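Local coordinates for kinesin-like protein Nod (Drosophila melanogaster, PDB 3DCB) that is a kinesin-family motor protein required to segregate non-exchange chromosomes in meiosis, and may hold them at the metaphase plate until anaphase, at residues Asp88-Gly93 with Gly133-Arg138; Ile223-Val228 with Arg236-Asp241. All coordinates share one frame; numbering follows the deposited sequence.

How the contacts relate
The two contacts form successive layers of the motor domain. Contact 2 is buried near the centre of the domain and pairs two adjacent antiparallel strands of the central sheet. Contact 1 lies farther out and is only partly buried. It joins helices 84-92 and 127-140, which pack on the sheet face bearing V224, I226, M237 and I239. The layers touch directly: L90 CD1 lies 3.6 Å from M237 N, and I135 CD1 lies 3.9 Å from I226 CG2. Their chemistry differs accordingly. Contact 2 is held by backbone hydrogen bonds and a buried hydrogen bond between T225 and N238. Contact 1 relies on aliphatic packing, with a charged pair at its outer side.

Contact 1: Asp88-Gly93 with Gly133-Arg138; sequences DKLLEG and GDIFER
D88 OD1 and R138 NH1 are modelled as a salt bridge between helices 84-92 and 127-140, but too close together for its detail to be trusted. The packing beside it is clearer. R138 has CG anti to its carbonyl carbon (chi1 -67°) and is extended from there to NE, which carries its charged end across to the other helix. L91 slants across this aliphatic stem. Its CD1 is 3.4 Å from CD of R138 and equally near R138 CB. The other methyl, L91 CD2, is a looser 4.4 Å from I135 CG2. Deeper in, L90 and I135 meet by their ends, L90 CD2 lying 3.6 Å from I135 CD1. These two side chains cross at about a right angle. Both are buried and also reach strand 221-229, L90 at V228 and I135 at I226. The helix segments run 46° apart, with axes 10.8 Å apart at closest approach. Helix 84-92 ends here in a Schellman motif, where G93 takes a positive phi and G93 N bonds L90 O at 2.9 Å. The arrangement is that of neighbouring helices covering one face of the central sheet in the P-loop NTPase fold of the kinesin motor domain.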
loop_
_atom_site.group_PDB
_atom_site.type_symbol
_atom_site.label_atom_id
_atom_site.label_comp_id
_atom_site.label_asym_id
_atom_site.label_seq_id
_atom_site.Cartn_x
_atom_site.Cartn_y
_atom_site.Cartn_z
ATOM N N ASP A 88 -8.707 -12.142 4.793
ATOM C CA ASP A 88 -8.899 -13.553 5.077
ATOM C C ASP A 88 -7.553 -14.232 5.303
ATOM O O ASP A 88 -7.402 -15.029 6.223
ATOM C CB ASP A 88 -9.624 -14.233 3.915
ATOM C CG ASP A 88 -11.026 -13.690 3.703
ATOM O OD1 ASP A 88 -11.853 -13.781 4.637
ATOM O OD2 ASP A 88 -11.307 -13.170 2.605
ATOM N N LYS A 89 -6.581 -13.895 4.456
ATOM C CA LYS A 89 -5.240 -14.469 4.535
ATOM C C LYS A 89 -4.498 -14.023 5.800
ATOM O O LYS A 89 -3.748 -14.796 6.408
ATOM C CB LYS A 89 -4.443 -14.107 3.275
ATOM C CG LYS A 89 -4.910 -14.848 2.017
ATOM C CD LYS A 89 -4.660 -16.352 2.118
ATOM C CE LYS A 89 -5.611 -17.187 1.233
ATOM N NZ LYS A 89 -5.541 -16.896 -0.227
ATOM N N LEU A 90 -4.727 -12.775 6.189
ATOM C CA LEU A 90 -4.116 -12.233 7.385
ATOM C C LEU A 90 -4.623 -12.994 8.614
ATOM O O LEU A 90 -3.836 -13.401 9.468
ATOM C CB LEU A 90 -4.466 -10.753 7.529
ATOM C CG LEU A 90 -3.973 -10.038 8.784
ATOM C CD1 LEU A 90 -2.469 -9.854 8.672
ATOM C CD2 LEU A 90 -4.669 -8.680 8.930
ATOM N N LEU A 91 -5.939 -13.186 8.694
ATOM C CA LEU A 91 -6.526 -13.894 9.826
ATOM C C LEU A 91 -6.132 -15.367 9.873
ATOM O O LEU A 91 -6.181 -15.992 10.927
ATOM C CB LEU A 91 -8.045 -13.733 9.829
ATOM C CG LEU A 91 -8.484 -12.266 9.914
ATOM C CD1 LEU A 91 -9.996 -12.193 10.022
ATOM C CD2 LEU A 91 -7.837 -11.585 11.106
ATOM N N GLU A 92 -5.743 -15.918 8.729
ATOM C CA GLU A 92 -5.314 -17.308 8.682
ATOM C C GLU A 92 -3.895 -17.380 9.238
ATOM O O GLU A 92 -3.439 -18.436 9.664
ATOM C CB GLU A 92 -5.358 -17.841 7.247
ATOM C CG GLU A 92 -6.757 -18.190 6.766
ATOM C CD GLU A 92 -6.826 -18.466 5.275
ATOM O OE1 GLU A 92 -5.947 -19.184 4.754
ATOM O OE2 GLU A 92 -7.771 -17.964 4.626
ATOM N N GLY A 93 -3.207 -16.233 9.235
ATOM C CA GLY A 93 -1.852 -16.173 9.748
ATOM C C GLY A 93 -0.789 -15.674 8.785
ATOM O O GLY A 93 0.375 -15.552 9.176
ATOM N N GLY A 133 -12.074 -2.442 9.922
ATOM C CA GLY A 133 -13.446 -2.778 10.256
ATOM C C GLY A 133 -13.680 -4.268 10.047
ATOM O O GLY A 133 -14.299 -4.934 10.881
ATOM N N ASP A 134 -13.189 -4.812 8.940
ATOM C CA ASP A 134 -13.370 -6.228 8.678
ATOM C C ASP A 134 -12.581 -7.075 9.652
ATOM O O ASP A 134 -13.072 -8.086 10.142
ATOM C CB ASP A 134 -12.959 -6.582 7.252
ATOM C CG ASP A 134 -14.076 -6.355 6.259
ATOM O OD1 ASP A 134 -15.220 -6.764 6.551
ATOM O OD2 ASP A 134 -13.820 -5.778 5.189
ATOM N N ILE A 135 -11.361 -6.656 9.950
ATOM C CA ILE A 135 -10.546 -7.410 10.880
ATOM C C ILE A 135 -11.234 -7.487 12.241
ATOM O O ILE A 135 -11.431 -8.570 12.784
ATOM C CB ILE A 135 -9.173 -6.762 11.026
ATOM C CG1 ILE A 135 -8.418 -6.921 9.705
ATOM C CG2 ILE A 135 -8.410 -7.401 12.192
ATOM C CD1 ILE A 135 -7.127 -6.153 9.622
ATOM N N PHE A 136 -11.621 -6.330 12.769
ATOM C CA PHE A 136 -12.287 -6.263 14.062
ATOM C C PHE A 136 -13.606 -7.024 14.082
ATOM O O PHE A 136 -14.000 -7.567 15.109
ATOM C CB PHE A 136 -12.526 -4.805 14.446
ATOM C CG PHE A 136 -11.467 -4.236 15.343
ATOM C CD1 PHE A 136 -11.402 -4.624 16.677
ATOM C CD2 PHE A 136 -10.524 -3.336 14.859
ATOM C CE1 PHE A 136 -10.415 -4.123 17.523
ATOM C CE2 PHE A 136 -9.530 -2.826 15.696
ATOM C CZ PHE A 136 -9.473 -3.222 17.033
ATOM N N GLU A 137 -14.287 -7.073 12.947
ATOM C CA GLU A 137 -15.556 -7.764 12.883
ATOM C C GLU A 137 -15.362 -9.272 12.921
ATOM O O GLU A 137 -16.081 -9.978 13.625
ATOM C CB GLU A 137 -16.293 -7.365 11.615
ATOM C CG GLU A 137 -17.731 -7.801 11.599
ATOM C CD GLU A 137 -18.584 -6.879 10.759
ATOM O OE1 GLU A 137 -18.515 -5.643 10.994
ATOM O OE2 GLU A 137 -19.310 -7.383 9.872
ATOM N N ARG A 138 -14.376 -9.765 12.184
ATOM C CA ARG A 138 -14.121 -11.194 12.156
ATOM C C ARG A 138 -13.478 -11.672 13.449
ATOM O O ARG A 138 -13.706 -12.799 13.874
ATOM C CB ARG A 138 -13.232 -11.547 10.968
ATOM C CG ARG A 138 -13.906 -11.327 9.637
ATOM C CD ARG A 138 -12.955 -11.624 8.524
ATOM N NE ARG A 138 -13.545 -11.413 7.209
ATOM C CZ ARG A 138 -12.877 -11.558 6.067
ATOM N NH1 ARG A 138 -11.597 -11.913 6.084
ATOM N NH2 ARG A 138 -13.484 -11.338 4.907
#

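Contact 2: Ile223-Val228 with Arg236-Asp241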
loop_
_atom_site.group_PDB
_atom_site.type_symbol
_atom_site.label_atom_id
_atom_site.label_comp_id
_atom_site.label_asym_id
_atom_site.label_seq_id
_atom_site.Cartn_x
_atom_site.Cartn_y
_atom_site.Cartn_z
ATOM N N ILE A 223 4.130 3.961 6.237
ATOM C CA ILE A 223 3.745 2.583 6.384
ATOM C C ILE A 223 2.960 2.430 7.672
ATOM O O ILE A 223 3.475 2.676 8.771
ATOM C CB ILE A 223 4.976 1.673 6.450
ATOM C CG1 ILE A 223 5.818 1.857 5.187
ATOM C CG2 ILE A 223 4.543 0.197 6.575
ATOM C CD1 ILE A 223 7.195 1.265 5.289
ATOM N N VAL A 224 1.692 2.068 7.532
ATOM C CA VAL A 224 0.864 1.836 8.693
ATOM C C VAL A 224 0.625 0.336 8.656
ATOM O O VAL A 224 0.097 -0.204 7.681
ATOM C CB VAL A 224 -0.488 2.587 8.643
ATOM C CG1 VAL A 224 -1.380 2.119 9.786
ATOM C CG2 VAL A 224 -0.252 4.098 8.776
ATOM N N THR A 225 1.058 -0.343 9.708
ATOM C CA THR A 225 0.888 -1.776 9.783
ATOM C C THR A 225 -0.144 -2.120 10.835
ATOM O O THR A 225 -0.092 -1.614 11.955
ATOM C CB THR A 225 2.183 -2.497 10.174
ATOM O OG1 THR A 225 3.202 -2.218 9.225
ATOM C CG2 THR A 225 1.953 -3.999 10.245
ATOM N N ILE A 226 -1.083 -2.980 10.450
ATOM C CA ILE A 226 -2.105 -3.462 11.357
ATOM C C ILE A 226 -1.569 -4.799 11.794
ATOM O O ILE A 226 -1.350 -5.689 10.958
ATOM C CB ILE A 226 -3.442 -3.748 10.681
ATOM C CG1 ILE A 226 -3.986 -2.480 10.049
ATOM C CG2 ILE A 226 -4.412 -4.329 11.696
ATOM C CD1 ILE A 226 -4.103 -1.355 11.025
ATOM N N HIS A 227 -1.364 -4.947 13.098
ATOM C CA HIS A 227 -0.854 -6.186 13.663
ATOM C C HIS A 227 -1.972 -6.958 14.329
ATOM O O HIS A 227 -2.808 -6.387 15.046
ATOM C CB HIS A 227 0.197 -5.894 14.727
ATOM C CG HIS A 227 1.334 -5.076 14.237
ATOM N ND1 HIS A 227 2.491 -5.641 13.754
ATOM C CD2 HIS A 227 1.483 -3.733 14.106
ATOM C CE1 HIS A 227 3.306 -4.685 13.340
ATOM N NE2 HIS A 227 2.717 -3.520 13.542
ATOM N N VAL A 228 -1.970 -8.266 14.108
ATOM C CA VAL A 228 -2.956 -9.157 14.710
ATOM C C VAL A 228 -2.139 -10.250 15.389
ATOM O O VAL A 228 -1.503 -11.063 14.713
ATOM C CB VAL A 228 -3.856 -9.785 13.649
ATOM C CG1 VAL A 228 -4.928 -10.615 14.338
ATOM C CG2 VAL A 228 -4.480 -8.697 12.788
ATOM N N ARG A 236 0.720 -9.783 10.008
ATOM C CA ARG A 236 0.587 -8.358 9.805
ATOM C C ARG A 236 0.150 -7.932 8.414
ATOM O O ARG A 236 0.381 -8.629 7.431
ATOM C CB ARG A 236 1.891 -7.649 10.199
ATOM C CG ARG A 236 3.140 -8.108 9.500
ATOM C CD ARG A 236 4.393 -7.772 10.330
ATOM N NE ARG A 236 4.913 -8.933 11.053
ATOM C CZ ARG A 236 6.009 -8.911 11.804
ATOM N NH1 ARG A 236 6.691 -7.783 11.930
ATOM N NH2 ARG A 236 6.436 -10.006 12.413
ATOM N N MET A 237 -0.532 -6.797 8.361
ATOM C CA MET A 237 -0.995 -6.234 7.105
ATOM C C MET A 237 -0.415 -4.831 6.942
ATOM O O MET A 237 -0.824 -3.891 7.632
ATOM C CB MET A 237 -2.512 -6.129 7.061
ATOM C CG MET A 237 -3.000 -5.576 5.726
ATOM S SD MET A 237 -4.791 -5.504 5.607
ATOM C CE MET A 237 -5.164 -7.129 4.960
ATOM N N ASN A 238 0.511 -4.698 6.004
ATOM C CA ASN A 238 1.165 -3.426 5.760
ATOM C C ASN A 238 0.479 -2.591 4.686
ATOM O O ASN A 238 0.262 -3.047 3.557
ATOM C CB ASN A 238 2.621 -3.659 5.348
ATOM C CG ASN A 238 3.379 -4.543 6.319
ATOM O OD1 ASN A 238 3.640 -4.163 7.467
ATOM N ND2 ASN A 238 3.750 -5.738 5.855
ATOM N N ILE A 239 0.129 -1.365 5.046
ATOM C CA ILE A 239 -0.481 -0.447 4.110
ATOM C C ILE A 239 0.652 0.547 3.786
ATOM O O ILE A 239 1.075 1.326 4.650
ATOM C CB ILE A 239 -1.690 0.245 4.762
ATOM C CG1 ILE A 239 -2.671 -0.835 5.260
ATOM C CG2 ILE A 239 -2.419 1.137 3.738
ATOM C CD1 ILE A 239 -3.235 -1.693 4.164
ATOM N N VAL A 240 1.167 0.473 2.558
ATOM C CA VAL A 240 2.270 1.325 2.118
ATOM C C VAL A 240 1.854 2.439 1.179
ATOM O O VAL A 240 1.351 2.195 0.080
ATOM C CB VAL A 240 3.375 0.496 1.413
ATOM C CG1 VAL A 240 4.581 1.378 1.129
ATOM C CG2 VAL A 240 3.790 -0.681 2.303
ATOM N N ASP A 241 2.092 3.669 1.611
ATOM C CA ASP A 241 1.728 4.852 0.849
ATOM C C ASP A 241 2.989 5.578 0.373
ATOM O O ASP A 241 3.540 6.437 1.069
ATOM C CB ASP A 241 0.901 5.763 1.742
ATOM C CG ASP A 241 0.213 6.884 0.984
ATOM O OD1 ASP A 241 -0.299 7.798 1.666
ATOM O OD2 ASP A 241 0.171 6.857 -0.261
#
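T225 OG1 donates a hydrogen bond to N238 OD1 at 2.7 Å. The hydroxyl lies in the plane of the amide carbonyl and uses a lone pair of OD1. The two side chains run side by side from a non-hydrogen-bonded pair. The N238 amide is held at its other end too, where ND2 bonds S299 and T97. V224 with I239 and I226 with M237 are hydrogen-bonded pairs, each with two backbone bonds. The straightest is I226 N to M237 O, 3.0 Å at 172°. T225 OG1 is anti to its own carbonyl carbon (chi1 -59°), which turns it to N238 and leaves CG2 for R236 CB, 3.7 Å away. T225 CG2 also sits over one face of the H227 ring, toward its rim. A valine in place of T225 would probably leave N238 OD1 without its hydroxyl donor in a buried setting. I223 CG1 packs on V240 CG1 at 4.3 Å, on the same sheet face as T225 and N238. On the other face I226 CB and M237 CB are 4.4 Å apart. D241, at the strand end, bonds S109 of the predicted ATP site. This is the antiparallel hairpin of the kinesin core, whose second strand runs into the DLAG sequence of switch II.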